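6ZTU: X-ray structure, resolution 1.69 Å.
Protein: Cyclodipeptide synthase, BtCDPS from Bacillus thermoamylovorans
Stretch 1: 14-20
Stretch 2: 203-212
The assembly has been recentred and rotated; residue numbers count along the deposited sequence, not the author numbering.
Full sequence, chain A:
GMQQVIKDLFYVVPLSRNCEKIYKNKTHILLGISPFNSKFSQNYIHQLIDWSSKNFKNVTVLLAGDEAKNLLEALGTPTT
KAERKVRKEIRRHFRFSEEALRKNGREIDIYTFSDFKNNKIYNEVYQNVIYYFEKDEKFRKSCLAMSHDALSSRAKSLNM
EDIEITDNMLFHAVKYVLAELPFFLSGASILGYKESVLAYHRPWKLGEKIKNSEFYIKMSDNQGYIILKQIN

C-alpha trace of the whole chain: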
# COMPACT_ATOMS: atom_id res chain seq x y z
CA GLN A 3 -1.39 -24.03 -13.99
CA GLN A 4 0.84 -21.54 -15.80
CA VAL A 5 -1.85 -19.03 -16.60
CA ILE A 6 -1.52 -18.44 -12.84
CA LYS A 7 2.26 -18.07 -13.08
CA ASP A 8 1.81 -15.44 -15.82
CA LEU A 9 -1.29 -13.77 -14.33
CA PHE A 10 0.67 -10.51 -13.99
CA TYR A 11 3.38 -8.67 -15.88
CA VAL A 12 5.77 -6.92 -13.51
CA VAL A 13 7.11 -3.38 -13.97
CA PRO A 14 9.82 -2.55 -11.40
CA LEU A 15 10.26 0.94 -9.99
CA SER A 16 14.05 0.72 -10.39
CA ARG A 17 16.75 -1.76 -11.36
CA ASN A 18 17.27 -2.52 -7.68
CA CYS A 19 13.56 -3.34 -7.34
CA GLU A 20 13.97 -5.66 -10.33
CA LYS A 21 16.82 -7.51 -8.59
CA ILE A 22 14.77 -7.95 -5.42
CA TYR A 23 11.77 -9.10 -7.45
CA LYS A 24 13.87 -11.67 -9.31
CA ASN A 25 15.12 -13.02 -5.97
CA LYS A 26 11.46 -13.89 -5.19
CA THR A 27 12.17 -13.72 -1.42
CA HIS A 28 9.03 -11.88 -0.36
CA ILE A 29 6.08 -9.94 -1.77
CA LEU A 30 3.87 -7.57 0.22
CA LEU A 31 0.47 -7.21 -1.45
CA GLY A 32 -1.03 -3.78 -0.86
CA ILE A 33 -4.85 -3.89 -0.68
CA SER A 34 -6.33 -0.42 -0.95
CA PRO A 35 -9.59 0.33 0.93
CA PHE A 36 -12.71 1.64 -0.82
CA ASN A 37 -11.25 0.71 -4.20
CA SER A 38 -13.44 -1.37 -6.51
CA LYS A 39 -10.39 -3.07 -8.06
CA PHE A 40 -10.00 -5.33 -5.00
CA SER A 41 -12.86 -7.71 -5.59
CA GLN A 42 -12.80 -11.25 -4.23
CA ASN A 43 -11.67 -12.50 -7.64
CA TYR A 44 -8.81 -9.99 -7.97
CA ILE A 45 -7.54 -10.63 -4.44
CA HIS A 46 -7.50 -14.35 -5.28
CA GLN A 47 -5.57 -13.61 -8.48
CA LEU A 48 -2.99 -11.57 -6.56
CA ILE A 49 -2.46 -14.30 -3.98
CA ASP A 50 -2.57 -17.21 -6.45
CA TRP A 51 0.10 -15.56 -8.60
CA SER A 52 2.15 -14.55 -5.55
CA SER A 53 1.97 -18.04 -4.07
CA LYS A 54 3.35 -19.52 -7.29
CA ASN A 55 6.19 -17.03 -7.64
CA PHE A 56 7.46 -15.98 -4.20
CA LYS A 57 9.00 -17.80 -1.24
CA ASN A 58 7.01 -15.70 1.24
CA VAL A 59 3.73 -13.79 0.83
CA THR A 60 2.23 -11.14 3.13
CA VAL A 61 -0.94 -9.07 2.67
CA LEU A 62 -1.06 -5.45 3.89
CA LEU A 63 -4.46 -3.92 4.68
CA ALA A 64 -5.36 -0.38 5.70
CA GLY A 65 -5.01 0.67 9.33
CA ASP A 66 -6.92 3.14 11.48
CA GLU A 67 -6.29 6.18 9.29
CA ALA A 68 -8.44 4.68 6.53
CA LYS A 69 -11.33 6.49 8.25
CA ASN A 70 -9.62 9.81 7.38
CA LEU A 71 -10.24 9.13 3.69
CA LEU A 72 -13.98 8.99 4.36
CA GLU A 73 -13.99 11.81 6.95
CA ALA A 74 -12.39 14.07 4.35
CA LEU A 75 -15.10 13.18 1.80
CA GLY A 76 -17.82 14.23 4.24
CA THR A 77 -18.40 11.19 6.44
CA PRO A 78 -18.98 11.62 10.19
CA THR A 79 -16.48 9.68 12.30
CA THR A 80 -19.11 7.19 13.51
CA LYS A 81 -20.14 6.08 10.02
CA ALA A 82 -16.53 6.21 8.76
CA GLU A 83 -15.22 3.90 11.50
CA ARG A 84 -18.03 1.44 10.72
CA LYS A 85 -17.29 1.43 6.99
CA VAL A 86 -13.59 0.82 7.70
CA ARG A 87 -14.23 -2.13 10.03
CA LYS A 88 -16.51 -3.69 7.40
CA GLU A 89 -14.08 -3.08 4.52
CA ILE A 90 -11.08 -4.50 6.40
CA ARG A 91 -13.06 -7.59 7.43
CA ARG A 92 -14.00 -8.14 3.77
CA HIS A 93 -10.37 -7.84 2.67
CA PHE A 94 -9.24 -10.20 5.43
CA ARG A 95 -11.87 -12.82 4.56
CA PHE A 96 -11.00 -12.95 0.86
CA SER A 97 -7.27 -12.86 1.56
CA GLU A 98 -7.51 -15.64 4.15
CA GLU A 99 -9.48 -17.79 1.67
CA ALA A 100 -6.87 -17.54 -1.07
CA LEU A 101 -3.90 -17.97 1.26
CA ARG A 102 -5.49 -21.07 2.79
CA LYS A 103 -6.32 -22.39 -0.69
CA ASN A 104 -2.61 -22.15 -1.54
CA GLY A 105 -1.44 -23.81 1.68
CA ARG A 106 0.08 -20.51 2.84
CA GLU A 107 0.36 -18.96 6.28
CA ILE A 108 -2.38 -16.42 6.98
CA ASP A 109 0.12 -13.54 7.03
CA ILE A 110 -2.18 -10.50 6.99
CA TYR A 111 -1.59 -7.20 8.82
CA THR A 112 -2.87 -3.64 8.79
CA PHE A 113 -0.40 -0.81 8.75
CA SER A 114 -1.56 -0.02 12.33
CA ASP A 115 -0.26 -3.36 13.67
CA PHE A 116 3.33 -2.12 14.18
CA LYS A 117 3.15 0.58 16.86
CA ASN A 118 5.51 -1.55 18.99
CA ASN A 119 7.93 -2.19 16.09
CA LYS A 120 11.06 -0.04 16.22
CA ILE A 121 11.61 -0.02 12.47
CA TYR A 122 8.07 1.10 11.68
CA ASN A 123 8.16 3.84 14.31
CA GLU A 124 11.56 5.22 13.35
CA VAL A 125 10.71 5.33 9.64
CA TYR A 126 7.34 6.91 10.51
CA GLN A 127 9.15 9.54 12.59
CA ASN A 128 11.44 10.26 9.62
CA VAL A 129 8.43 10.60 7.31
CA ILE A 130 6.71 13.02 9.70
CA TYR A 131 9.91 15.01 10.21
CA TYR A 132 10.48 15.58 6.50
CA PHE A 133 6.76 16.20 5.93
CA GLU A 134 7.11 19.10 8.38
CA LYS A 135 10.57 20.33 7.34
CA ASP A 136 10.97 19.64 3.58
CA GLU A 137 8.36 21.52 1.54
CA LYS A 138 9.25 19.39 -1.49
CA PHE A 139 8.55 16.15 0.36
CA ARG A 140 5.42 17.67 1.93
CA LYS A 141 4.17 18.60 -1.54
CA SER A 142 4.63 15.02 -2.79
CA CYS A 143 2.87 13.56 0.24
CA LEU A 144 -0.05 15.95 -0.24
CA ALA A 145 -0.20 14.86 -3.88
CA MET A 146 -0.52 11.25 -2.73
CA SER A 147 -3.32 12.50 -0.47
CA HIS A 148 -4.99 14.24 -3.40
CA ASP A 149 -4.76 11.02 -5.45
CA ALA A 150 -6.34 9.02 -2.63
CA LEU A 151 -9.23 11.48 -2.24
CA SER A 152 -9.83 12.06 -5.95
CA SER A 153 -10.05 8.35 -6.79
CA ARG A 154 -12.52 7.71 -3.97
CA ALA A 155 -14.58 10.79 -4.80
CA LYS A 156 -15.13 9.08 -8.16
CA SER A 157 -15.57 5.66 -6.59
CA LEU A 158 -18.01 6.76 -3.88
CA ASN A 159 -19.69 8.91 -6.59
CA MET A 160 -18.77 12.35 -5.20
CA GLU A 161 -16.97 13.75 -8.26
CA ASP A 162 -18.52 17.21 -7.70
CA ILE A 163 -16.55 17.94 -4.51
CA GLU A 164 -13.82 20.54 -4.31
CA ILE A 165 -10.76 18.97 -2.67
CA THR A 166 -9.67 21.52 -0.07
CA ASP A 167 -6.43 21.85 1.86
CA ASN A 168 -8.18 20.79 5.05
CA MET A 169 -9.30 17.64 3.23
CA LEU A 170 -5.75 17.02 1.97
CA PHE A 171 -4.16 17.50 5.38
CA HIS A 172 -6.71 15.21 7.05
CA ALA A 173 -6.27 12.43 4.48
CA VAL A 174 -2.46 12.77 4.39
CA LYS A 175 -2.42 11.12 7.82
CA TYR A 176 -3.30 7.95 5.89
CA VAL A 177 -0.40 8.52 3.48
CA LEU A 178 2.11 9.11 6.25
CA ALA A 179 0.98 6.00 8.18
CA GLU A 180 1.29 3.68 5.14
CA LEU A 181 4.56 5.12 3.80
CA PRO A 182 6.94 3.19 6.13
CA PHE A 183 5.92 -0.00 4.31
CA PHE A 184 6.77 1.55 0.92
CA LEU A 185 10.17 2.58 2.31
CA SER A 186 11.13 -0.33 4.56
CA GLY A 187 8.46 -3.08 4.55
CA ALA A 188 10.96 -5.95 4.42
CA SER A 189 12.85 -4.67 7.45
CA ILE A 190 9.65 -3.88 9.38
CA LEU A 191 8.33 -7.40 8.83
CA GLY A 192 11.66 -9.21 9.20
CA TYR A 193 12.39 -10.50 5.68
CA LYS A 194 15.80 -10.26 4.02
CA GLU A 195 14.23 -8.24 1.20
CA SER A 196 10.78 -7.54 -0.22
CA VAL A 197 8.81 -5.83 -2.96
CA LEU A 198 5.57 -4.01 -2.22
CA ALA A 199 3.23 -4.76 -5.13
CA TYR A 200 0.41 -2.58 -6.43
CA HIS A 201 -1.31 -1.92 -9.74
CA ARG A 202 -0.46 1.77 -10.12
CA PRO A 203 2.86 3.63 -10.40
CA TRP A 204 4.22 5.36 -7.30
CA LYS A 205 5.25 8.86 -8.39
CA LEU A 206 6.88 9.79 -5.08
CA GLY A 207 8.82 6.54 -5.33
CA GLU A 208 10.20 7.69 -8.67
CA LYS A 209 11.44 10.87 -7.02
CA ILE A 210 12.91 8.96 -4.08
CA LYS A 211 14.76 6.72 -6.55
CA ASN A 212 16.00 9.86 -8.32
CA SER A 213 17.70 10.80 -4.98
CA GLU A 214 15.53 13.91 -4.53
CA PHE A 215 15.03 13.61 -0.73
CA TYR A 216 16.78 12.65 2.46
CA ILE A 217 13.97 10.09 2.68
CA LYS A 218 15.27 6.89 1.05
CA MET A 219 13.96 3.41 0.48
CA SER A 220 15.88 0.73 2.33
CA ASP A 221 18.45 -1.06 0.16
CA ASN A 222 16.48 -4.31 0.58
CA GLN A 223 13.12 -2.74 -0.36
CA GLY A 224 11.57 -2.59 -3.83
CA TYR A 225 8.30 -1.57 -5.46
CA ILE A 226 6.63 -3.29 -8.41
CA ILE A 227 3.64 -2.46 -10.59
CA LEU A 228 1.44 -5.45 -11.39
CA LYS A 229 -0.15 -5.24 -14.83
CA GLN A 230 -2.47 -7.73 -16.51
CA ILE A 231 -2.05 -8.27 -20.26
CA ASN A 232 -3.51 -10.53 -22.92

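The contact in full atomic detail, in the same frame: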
# COMPACT_ATOMS: atom_id res chain seq x y z
N PRO A 14 9.13 -2.99 -12.61
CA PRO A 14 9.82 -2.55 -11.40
C PRO A 14 10.01 -1.04 -11.37
O PRO A 14 10.14 -0.39 -12.41
CB PRO A 14 11.18 -3.26 -11.49
CG PRO A 14 11.44 -3.26 -12.97
CD PRO A 14 10.07 -3.58 -13.58
N LEU A 15 10.03 -0.49 -10.16
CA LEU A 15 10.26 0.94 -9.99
C LEU A 15 11.68 1.32 -10.37
O LEU A 15 11.91 2.39 -10.96
CB LEU A 15 9.94 1.35 -8.55
CG LEU A 15 10.35 2.76 -8.10
CD1 LEU A 15 9.55 3.84 -8.84
CD2 LEU A 15 10.23 2.92 -6.58
N SER A 16 12.65 0.46 -10.07
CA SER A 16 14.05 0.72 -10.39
C SER A 16 14.73 -0.60 -10.68
O SER A 16 14.15 -1.68 -10.51
CB SER A 16 14.76 1.42 -9.22
OG SER A 16 14.88 0.50 -8.14
N ARG A 17 16.00 -0.52 -11.10
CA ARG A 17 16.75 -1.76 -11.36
C ARG A 17 17.02 -2.53 -10.08
O ARG A 17 17.10 -3.76 -10.10
CB ARG A 17 18.06 -1.44 -12.08
CG ARG A 17 17.85 -0.91 -13.49
CD ARG A 17 17.30 -1.98 -14.39
NE ARG A 17 17.20 -1.47 -15.76
CZ ARG A 17 16.65 -2.13 -16.77
NH1 ARG A 17 16.13 -3.34 -16.57
NH2 ARG A 17 16.60 -1.58 -17.97
N ASN A 18 17.14 -1.82 -8.95
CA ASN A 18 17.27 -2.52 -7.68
C ASN A 18 15.99 -3.27 -7.33
O ASN A 18 16.03 -4.41 -6.85
CB ASN A 18 17.64 -1.54 -6.57
CG ASN A 18 18.05 -2.24 -5.28
OD1 ASN A 18 17.36 -2.17 -4.27
ND2 ASN A 18 19.18 -2.93 -5.33
N CYS A 19 14.82 -2.65 -7.59
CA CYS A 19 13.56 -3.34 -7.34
C CYS A 19 13.47 -4.59 -8.21
O CYS A 19 12.95 -5.63 -7.77
CB CYS A 19 12.37 -2.42 -7.61
SG CYS A 19 12.42 -0.83 -6.76
N GLU A 20 13.98 -4.51 -9.44
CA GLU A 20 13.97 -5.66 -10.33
C GLU A 20 14.80 -6.80 -9.76
O GLU A 20 14.40 -7.97 -9.85
CB GLU A 20 14.49 -5.26 -11.70
CG GLU A 20 14.47 -6.38 -12.71
CD GLU A 20 15.01 -5.93 -14.06
OE1 GLU A 20 15.94 -5.10 -14.10
OE2 GLU A 20 14.48 -6.41 -15.08
N PRO A 203 1.53 3.08 -10.69
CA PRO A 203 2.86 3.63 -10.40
C PRO A 203 2.84 4.43 -9.10
O PRO A 203 1.81 4.91 -8.64
CB PRO A 203 3.14 4.55 -11.60
CG PRO A 203 2.19 4.13 -12.65
CD PRO A 203 0.98 3.58 -11.96
N TRP A 204 4.02 4.56 -8.51
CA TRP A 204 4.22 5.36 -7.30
C TRP A 204 5.13 6.53 -7.65
O TRP A 204 6.36 6.39 -7.67
CB TRP A 204 4.79 4.48 -6.19
CG TRP A 204 5.06 5.19 -4.89
CD1 TRP A 204 4.34 6.22 -4.34
CD2 TRP A 204 6.14 4.92 -3.99
NE1 TRP A 204 4.91 6.60 -3.15
CE2 TRP A 204 6.01 5.83 -2.91
CE3 TRP A 204 7.19 4.00 -3.99
CZ2 TRP A 204 6.91 5.84 -1.85
CZ3 TRP A 204 8.08 4.01 -2.93
CH2 TRP A 204 7.94 4.94 -1.88
N LYS A 205 4.51 7.69 -7.91
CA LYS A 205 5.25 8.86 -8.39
C LYS A 205 6.29 9.34 -7.38
O LYS A 205 7.42 9.68 -7.75
CB LYS A 205 4.26 9.99 -8.72
CG LYS A 205 4.86 11.22 -9.38
CD LYS A 205 6.03 10.88 -10.31
CE LYS A 205 6.90 12.10 -10.58
NZ LYS A 205 8.31 11.73 -10.87
N LEU A 206 5.91 9.41 -6.10
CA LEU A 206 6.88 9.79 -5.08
C LEU A 206 8.04 8.80 -5.04
O LEU A 206 9.19 9.20 -4.82
CB LEU A 206 6.19 9.88 -3.72
CG LEU A 206 7.07 10.04 -2.49
CD1 LEU A 206 8.03 11.21 -2.62
CD2 LEU A 206 6.17 10.20 -1.27
N GLY A 207 7.75 7.52 -5.27
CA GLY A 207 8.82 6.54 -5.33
C GLY A 207 9.81 6.83 -6.43
O GLY A 207 11.02 6.66 -6.26
N GLU A 208 9.31 7.29 -7.58
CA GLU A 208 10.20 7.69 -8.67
C GLU A 208 11.13 8.80 -8.22
O GLU A 208 12.33 8.77 -8.51
CB GLU A 208 9.38 8.13 -9.88
CG GLU A 208 8.55 7.01 -10.50
CD GLU A 208 7.62 7.50 -11.60
OE1 GLU A 208 7.80 8.66 -12.06
OE2 GLU A 208 6.72 6.74 -12.00
N LYS A 209 10.60 9.78 -7.48
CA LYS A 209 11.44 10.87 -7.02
C LYS A 209 12.43 10.40 -5.97
O LYS A 209 13.59 10.82 -5.97
CB LYS A 209 10.57 12.00 -6.46
CG LYS A 209 9.59 12.56 -7.46
CD LYS A 209 9.10 13.91 -7.00
CE LYS A 209 8.21 14.56 -8.05
NZ LYS A 209 6.85 13.97 -8.00
N ILE A 210 11.99 9.54 -5.05
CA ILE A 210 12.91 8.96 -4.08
C ILE A 210 14.04 8.23 -4.78
O ILE A 210 15.21 8.36 -4.40
CB ILE A 210 12.13 8.05 -3.11
CG1 ILE A 210 11.19 8.89 -2.25
CG2 ILE A 210 13.08 7.24 -2.23
CD1 ILE A 210 10.24 8.08 -1.38
N LYS A 211 13.73 7.46 -5.84
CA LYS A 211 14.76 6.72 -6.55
C LYS A 211 15.65 7.62 -7.40
O LYS A 211 16.74 7.20 -7.81
CB LYS A 211 14.11 5.65 -7.42
CG LYS A 211 13.71 4.39 -6.67
CD LYS A 211 14.95 3.70 -6.10
CE LYS A 211 14.58 2.47 -5.31
NZ LYS A 211 15.79 1.61 -5.09
N ASN A 212 15.20 8.84 -7.68
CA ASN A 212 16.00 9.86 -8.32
C ASN A 212 16.85 10.64 -7.32
O ASN A 212 17.43 11.66 -7.70
CB ASN A 212 15.10 10.81 -9.10
CG ASN A 212 15.82 11.51 -10.22
OD1 ASN A 212 16.67 10.92 -10.90
ND2 ASN A 212 15.50 12.78 -10.43

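The contact joins the loop and first helical turn of residues 14-20 to a short helix from the far end of the chain, at least 189 residues away in sequence for any touching pair. It is small, burying 274 Å² over both sides, and its plan is simple: one leucine lies against the helix, and one lysine reaches across to the start of the other helix. The backbones keep a distance suited to this, with Leu15 CA 6.9 Å from Glu208 CA and Ser16 CA 7.2 Å from Lys211 CA, close enough for the Leu15 side chain to touch the helix main chain.

Pro203, at the start of stretch 2, makes no contact. Trp204 follows at the N-cap position, its CA-to-CB bond pointing sideways and its side chain buried. The indole offers Leu15 an apolar surface: Leu15 CD2 lies 4.1 Å from Trp204 CE3, an oblique approach at van der Waals distance. Trp204 O also accepts from Glu208 N at 3.1 Å, beginning the helical ladder. Lys205 points away from the partner, and Leu206 is out of reach.

Gly207 is the position where absence matters. A CB here would point toward stretch 1, but it would fall 2.2 Å from Trp204 CE3, a clash within its own stretch, and a tight 3.2 Å from Leu15 CD2. The bare backbone thus leaves room for both the indole and the leucine methyl. Leu15 CD2 comes to 3.8 Å from Gly207 O, a packing contact with a carbonyl whose hydrogen-bonding capacity is used within the helix, where it accepts from Lys211 N at 2.9 Å.

At Glu208 the leucine meets both backbone and side chain: Leu15 CD1 is 3.7 Å from Glu208 N and 3.7 Å from Glu208 CG. The acid contributes its aliphatic stem here, while its carboxylate is engaged within the stretch, Glu208 OE1 receiving a weak hydrogen bond from Lys205 NZ at 3.3 Å as part of a salt bridge. Lys209 and Ile210 then pass without touching stretch 1.

Lys211, one helical turn after Gly207, points toward the partner and combines two chemistries. Its methylenes extend the apolar patch, with Lys211 CG 3.8 Å from Leu15 CD2 and Lys211 CE 4.2 Å from Cys19 SG. Its amine ends beside the start of the other helix, where Lys211 NZ donates a weak hydrogen bond to Ser16 OG at 3.4 Å and lies 3.9 Å from Asn18 CB. Ser16 OG is already an N-cap, accepting from Cys19 N at 3.2 Å with a nearly straight 164° angle, so the lysine is a second donor to an oxygen that also caps the helix. Asn212 closes the stretch out of reach of the partner.

The rules are legible: glycine where leucine and indole crowd the helix, leucine as the central apolar piece, and a long lysine whose stem packs while its tip makes a modest polar link to a helix cap.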